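Long-range contacts in Rho guanine nucleotide exchange factor 3 (Mus musculus, PDB 2Z0Q), which acts as a guanine nucleotide exchange factor for the small GTPases RhoA and RhoB, the chain here holding its DH-PH domain pair: residues V244-F249 with I257-T262; I97-L102 with L184-N189. All coordinates share one frame; numbering follows the deposited sequence.

Contact 1. Residues V244-F249 with I257-T262; sequences VKLHVF and ITRAVT
His247 O is gripped twice by Thr258. The backbone N of Thr258 gives it a bond of 3.0 Å, and the hydroxyl OG1 of the same residue donates to it at 2.7 Å, tilted 18° from the carbonyl plane. The torsion explains the second bond: OG1 lies between the backbone N and the carbonyl carbon (chi1 76°), which turns the hydroxyl onto the neighbouring strand. In return His247 N donates to Thr258 O at 2.8 Å. His247 and Thr258 are thus an antiparallel hydrogen-bonded pair, and Val248 and Ile257 follow as a non-hydrogen-bonded one.

Packing is close around these pairs. The CE2 edge of the Phe249 ring comes within 3.7 Å of Thr258 OG1, near the ring plane, while His247 CD2 lies over one face of that ring, offset toward its rim. The far end of the imidazole turns from Thr258, and its NE2 is hydrogen-bonded to His235 ND1. On the other side of the sheet Ile257 CG2 meets Leu246 CD1 at 3.8 Å, and the other branch of Leu246, CD2, lies 3.6 Å from Arg259 CG.

Toward Val244 the contact becomes loose. Val244 CG1 reaches Arg259 CD only at 4.2 Å, and the Lys245 side chain leads away. Where direct pairing might continue, a water intervenes, donating to Lys245 O and accepting from Ala260 N. The axes of the two short strand segments make an angle of 123°, far from strictly antiparallel, which agrees with this splaying. Strands 245-251 and 254-263 form a strongly twisted beta hairpin; with strand 232-240 they make the consecutive antiparallel meander characteristic of a PH-domain sheet.

Contact 2. Residues I97-L102 with L184-N189; sequences ILVGWL and LEEAIN
Leu98 O accepts the backbone N of Leu102 at 3.0 Å and, in a weak bond, that of Trp101. The bond to Leu102 spans the turn that sets Leu98 and Leu102 on the same side, toward Leu184 and Ala187. The contact itself is apolar at its centre. Leu102 presses its CD1 branch against the backbone of the other helix, 3.5 Å from Ala187 CA, and Leu98 CB faces Ala187 CB at 4.2 Å. The small Ala187 side chain is consistent with the close backbone approach, 5.6 Å between Val99 CA and Ala187 CA. The axes of the short helical segments approach to 9.1 Å and are inclined at 32°. Leu184 starts out pointing away, yet its end returns: CG is anti to the carbonyl carbon (chi1 -75°), and CD2 meets Leu98 CD1 at 3.8 Å.

At the solvent-facing margin the extended Glu186 chain runs past Val99 at about a right angle. Its carboxylate spans both methyls, with OE2 3.6 Å from Val99 CG1 and OE1 3.7 Å from Val99 CG2. An alanine in place of Val99 would lack both methyls, and would probably leave a gap beside the Glu186 carboxylate, which would be freer to turn.

Both segments belong to the all-helical DH domain. Leu98 and Ile188 both touch Leu167, so helix 155-172 lies against this pair, whereas Ile97 and Trp101 pack on Leu77 of helix 67-84, with Trp101 NE1 hydrogen-bonded to Leu73 O. Helix 95-101 is therefore wedged between helix 67-84 and the long helix 180-213.

Overall arrangement
Following the chain from the N terminus, contact 2 comes first: residues 97-102 meet 184-189 after 81 intervening residues, closing a long loop that contains helices 107-125 and 155-172. Contact 1 opens only after it has closed and spans just seven residues, so the two are in series, neither nested nor crossed. One ties helices of the DH domain together; the other pairs neighbouring strands of the PH domain. Their centres are 44 Å apart, on opposite sides of the chain's centre. Helix 180-213 bridges that distance, since it carries residues 184-189 near its start and, near its end, Tyr210, whose ring meets Phe249 of contact 1.

Contact 1. Residues V244-F249 with I257-T262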
loop_
_atom_site.group_PDB
_atom_site.type_symbol
_atom_site.label_atom_id
_atom_site.label_comp_id
_atom_site.label_asym_id
_atom_site.label_seq_id
_atom_site.Cartn_x
_atom_site.Cartn_y
_atom_site.Cartn_z
ATOM N N VAL A 244 24.582 1.130 6.012
ATOM C CA VAL A 244 23.668 2.244 6.294
ATOM C C VAL A 244 22.248 1.979 5.776
ATOM O O VAL A 244 22.066 1.664 4.593
ATOM C CB VAL A 244 24.197 3.533 5.641
ATOM C CG1 VAL A 244 23.272 4.728 5.966
ATOM C CG2 VAL A 244 25.606 3.811 6.147
ATOM N N LYS A 245 21.246 2.131 6.654
ATOM C CA LYS A 245 19.854 1.916 6.237
ATOM C C LYS A 245 19.322 3.226 5.664
ATOM O O LYS A 245 19.289 4.249 6.342
ATOM C CB LYS A 245 19.016 1.432 7.423
ATOM C CG LYS A 245 19.565 0.157 8.058
ATOM C CD LYS A 245 18.623 -0.441 9.100
ATOM C CE LYS A 245 19.290 -1.685 9.807
ATOM N NZ LYS A 245 18.310 -2.434 10.667
ATOM N N LEU A 246 18.952 3.198 4.382
ATOM C CA LEU A 246 18.479 4.380 3.688
ATOM C C LEU A 246 17.020 4.222 3.261
ATOM O O LEU A 246 16.502 3.102 3.229
ATOM C CB LEU A 246 19.359 4.615 2.430
ATOM C CG LEU A 246 20.888 4.687 2.649
ATOM C CD1 LEU A 246 21.678 4.487 1.351
ATOM C CD2 LEU A 246 21.207 6.020 3.332
ATOM N N HIS A 247 16.345 5.355 3.059
ATOM C CA HIS A 247 15.008 5.328 2.511
ATOM C C HIS A 247 15.189 6.072 1.201
ATOM O O HIS A 247 15.583 7.263 1.166
ATOM C CB HIS A 247 13.952 6.048 3.369
ATOM C CG HIS A 247 12.567 5.662 2.975
ATOM N ND1 HIS A 247 11.826 4.724 3.669
ATOM C CD2 HIS A 247 11.836 5.989 1.883
ATOM C CE1 HIS A 247 10.696 4.493 3.018
ATOM N NE2 HIS A 247 10.676 5.253 1.934
ATOM N N VAL A 248 14.893 5.384 0.107
ATOM C CA VAL A 248 15.102 5.969 -1.196
ATOM C C VAL A 248 13.778 6.276 -1.894
ATOM O O VAL A 248 12.848 5.486 -1.852
ATOM C CB VAL A 248 15.969 5.022 -2.051
ATOM C CG1 VAL A 248 16.177 5.592 -3.421
ATOM C CG2 VAL A 248 17.299 4.781 -1.335
ATOM N N PHE A 249 13.750 7.410 -2.561
ATOM C CA PHE A 249 12.560 7.894 -3.255
ATOM C C PHE A 249 12.832 8.132 -4.737
ATOM O O PHE A 249 13.683 8.953 -5.110
ATOM C CB PHE A 249 12.121 9.242 -2.650
ATOM C CG PHE A 249 11.728 9.161 -1.199
ATOM C CD1 PHE A 249 10.440 8.776 -0.823
ATOM C CD2 PHE A 249 12.652 9.460 -0.203
ATOM C CE1 PHE A 249 10.080 8.690 0.522
ATOM C CE2 PHE A 249 12.304 9.376 1.117
ATOM C CZ PHE A 249 11.005 8.991 1.499
ATOM N N ILE A 257 17.936 10.105 -2.034
ATOM C CA ILE A 257 18.427 9.098 -1.097
ATOM C C ILE A 257 18.492 9.767 0.281
ATOM O O ILE A 257 19.071 10.841 0.420
ATOM C CB ILE A 257 19.872 8.606 -1.503
ATOM C CG1 ILE A 257 19.823 8.000 -2.917
ATOM C CG2 ILE A 257 20.356 7.567 -0.501
ATOM C CD1 ILE A 257 21.193 7.542 -3.463
ATOM N N THR A 258 17.880 9.129 1.270
ATOM C CA THR A 258 17.794 9.737 2.601
ATOM C C THR A 258 17.962 8.730 3.704
ATOM O O THR A 258 18.076 7.527 3.450
ATOM C CB THR A 258 16.383 10.323 2.799
ATOM O OG1 THR A 258 15.454 9.244 3.059
ATOM C CG2 THR A 258 15.951 11.097 1.548
ATOM N N ARG A 259 17.984 9.254 4.938
ATOM C CA ARG A 259 17.981 8.427 6.141
ATOM C C ARG A 259 16.757 8.909 6.910
ATOM O O ARG A 259 16.520 10.115 6.987
ATOM C CB ARG A 259 19.249 8.631 6.971
ATOM C CG ARG A 259 20.462 7.975 6.318
ATOM C CD ARG A 259 21.731 8.563 6.897
ATOM N NE ARG A 259 21.878 8.267 8.306
ATOM C CZ ARG A 259 22.556 9.049 9.151
ATOM N NH1 ARG A 259 23.124 10.174 8.712
ATOM N NH2 ARG A 259 22.682 8.696 10.421
ATOM N N ALA A 260 15.970 7.976 7.435
ATOM C CA ALA A 260 14.787 8.338 8.244
ATOM C C ALA A 260 15.304 8.783 9.612
ATOM O O ALA A 260 16.016 8.033 10.274
ATOM C CB ALA A 260 13.843 7.122 8.385
ATOM N N VAL A 261 14.963 10.014 10.003
ATOM C CA VAL A 261 15.407 10.583 11.287
ATOM C C VAL A 261 14.262 11.335 11.963
ATOM O O VAL A 261 13.230 11.594 11.349
ATOM C CB VAL A 261 16.573 11.612 11.091
ATOM C CG1 VAL A 261 17.759 10.950 10.381
ATOM C CG2 VAL A 261 16.079 12.831 10.315
ATOM N N THR A 262 14.447 11.698 13.228
ATOM C CA THR A 262 13.418 12.479 13.906
ATOM C C THR A 262 14.029 13.862 14.009
ATOM O O THR A 262 15.155 14.012 14.503
ATOM C CB THR A 262 13.103 11.908 15.295
ATOM O OG1 THR A 262 12.537 10.596 15.154
ATOM C CG2 THR A 262 12.089 12.811 16.029
HETATM O O HOH W 1 16.610 5.164 6.746
#

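Contact 2. Residues I97-L102 with L184-N189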
loop_
_atom_site.group_PDB
_atom_site.type_symbol
_atom_site.label_atom_id
_atom_site.label_comp_id
_atom_site.label_asym_id
_atom_site.label_seq_id
_atom_site.Cartn_x
_atom_site.Cartn_y
_atom_site.Cartn_z
ATOM N N ILE A 97 -29.746 -3.779 -3.268
ATOM C CA ILE A 97 -28.955 -3.621 -2.055
ATOM C C ILE A 97 -27.590 -2.968 -2.330
ATOM O O ILE A 97 -27.154 -2.084 -1.595
ATOM C CB ILE A 97 -28.723 -5.007 -1.381
ATOM C CG1 ILE A 97 -30.005 -5.468 -0.683
ATOM C CG2 ILE A 97 -27.530 -4.907 -0.376
ATOM C CD1 ILE A 97 -29.908 -6.906 -0.098
ATOM N N LEU A 98 -26.892 -3.428 -3.380
ATOM C CA LEU A 98 -25.581 -2.874 -3.692
ATOM C C LEU A 98 -25.699 -1.402 -4.085
ATOM O O LEU A 98 -24.968 -0.579 -3.583
ATOM C CB LEU A 98 -24.914 -3.669 -4.828
ATOM C CG LEU A 98 -24.418 -5.025 -4.298
ATOM C CD1 LEU A 98 -24.165 -5.985 -5.449
ATOM C CD2 LEU A 98 -23.159 -4.800 -3.476
ATOM N N VAL A 99 -26.620 -1.099 -4.985
ATOM C CA VAL A 99 -26.801 0.285 -5.396
ATOM C C VAL A 99 -27.131 1.199 -4.198
ATOM O O VAL A 99 -26.611 2.303 -4.094
ATOM C CB VAL A 99 -27.881 0.383 -6.460
ATOM C CG1 VAL A 99 -28.215 1.896 -6.729
ATOM C CG2 VAL A 99 -27.339 -0.257 -7.774
ATOM N N GLY A 100 -27.971 0.732 -3.275
ATOM C CA GLY A 100 -28.270 1.572 -2.116
ATOM C C GLY A 100 -27.143 1.692 -1.107
ATOM O O GLY A 100 -27.053 2.677 -0.359
ATOM N N TRP A 101 -26.280 0.684 -1.047
ATOM C CA TRP A 101 -25.171 0.690 -0.101
ATOM C C TRP A 101 -23.953 1.479 -0.568
ATOM O O TRP A 101 -23.281 2.098 0.233
ATOM C CB TRP A 101 -24.762 -0.773 0.207
ATOM C CG TRP A 101 -23.544 -0.934 1.076
ATOM C CD1 TRP A 101 -23.487 -0.857 2.453
ATOM C CD2 TRP A 101 -22.208 -1.221 0.637
ATOM N NE1 TRP A 101 -22.198 -1.075 2.881
ATOM C CE2 TRP A 101 -21.395 -1.298 1.792
ATOM C CE3 TRP A 101 -21.617 -1.429 -0.628
ATOM C CZ2 TRP A 101 -20.010 -1.573 1.729
ATOM C CZ3 TRP A 101 -20.230 -1.711 -0.691
ATOM C CH2 TRP A 101 -19.453 -1.776 0.480
ATOM N N LEU A 102 -23.694 1.483 -1.877
ATOM C CA LEU A 102 -22.529 2.186 -2.417
ATOM C C LEU A 102 -22.136 3.575 -1.887
ATOM O O LEU A 102 -20.951 3.858 -1.735
ATOM C CB LEU A 102 -22.637 2.288 -3.959
ATOM C CG LEU A 102 -22.628 0.960 -4.674
ATOM C CD1 LEU A 102 -22.653 1.153 -6.172
ATOM C CD2 LEU A 102 -21.397 0.212 -4.212
ATOM N N LEU A 184 -26.422 -4.320 -11.355
ATOM C CA LEU A 184 -25.022 -4.695 -11.185
ATOM C C LEU A 184 -24.134 -3.879 -12.106
ATOM O O LEU A 184 -23.056 -3.462 -11.703
ATOM C CB LEU A 184 -24.835 -6.201 -11.452
ATOM C CG LEU A 184 -25.359 -7.082 -10.304
ATOM C CD1 LEU A 184 -25.511 -8.504 -10.794
ATOM C CD2 LEU A 184 -24.397 -6.992 -9.082
ATOM N N GLU A 185 -24.574 -3.680 -13.348
ATOM C CA GLU A 185 -23.776 -2.852 -14.265
ATOM C C GLU A 185 -23.576 -1.453 -13.628
ATOM O O GLU A 185 -22.495 -0.859 -13.718
ATOM C CB GLU A 185 -24.487 -2.749 -15.631
ATOM C CG GLU A 185 -24.422 -4.086 -16.379
ATOM C CD GLU A 185 -25.337 -4.187 -17.593
ATOM O OE1 GLU A 185 -26.201 -3.298 -17.773
ATOM O OE2 GLU A 185 -25.191 -5.184 -18.367
ATOM N N GLU A 186 -24.619 -0.944 -12.987
ATOM C CA GLU A 186 -24.514 0.351 -12.344
ATOM C C GLU A 186 -23.506 0.342 -11.192
ATOM O O GLU A 186 -22.625 1.173 -11.122
ATOM C CB GLU A 186 -25.893 0.820 -11.863
ATOM C CG GLU A 186 -25.818 1.996 -10.881
ATOM C CD GLU A 186 -27.195 2.511 -10.382
ATOM O OE1 GLU A 186 -28.219 1.872 -10.644
ATOM O OE2 GLU A 186 -27.218 3.589 -9.694
ATOM N N ALA A 187 -23.634 -0.648 -10.299
ATOM C CA ALA A 187 -22.748 -0.733 -9.169
ATOM C C ALA A 187 -21.289 -0.857 -9.598
ATOM O O ALA A 187 -20.409 -0.255 -8.990
ATOM C CB ALA A 187 -23.163 -1.938 -8.281
ATOM N N ILE A 188 -21.053 -1.683 -10.603
ATOM C CA ILE A 188 -19.695 -1.876 -11.080
ATOM C C ILE A 188 -19.152 -0.545 -11.603
ATOM O O ILE A 188 -18.055 -0.121 -11.235
ATOM C CB ILE A 188 -19.668 -2.934 -12.198
ATOM C CG1 ILE A 188 -19.971 -4.318 -11.607
ATOM C CG2 ILE A 188 -18.282 -2.948 -12.868
ATOM C CD1 ILE A 188 -20.389 -5.330 -12.644
ATOM N N ASN A 189 -19.919 0.136 -12.441
ATOM C CA ASN A 189 -19.443 1.433 -13.005
ATOM C C ASN A 189 -19.161 2.458 -11.937
ATOM O O ASN A 189 -18.147 3.190 -11.981
ATOM C CB ASN A 189 -20.477 2.054 -13.938
ATOM C CG ASN A 189 -19.891 3.175 -14.790
ATOM O OD1 ASN A 189 -19.204 2.900 -15.770
ATOM N ND2 ASN A 189 -20.132 4.446 -14.406
#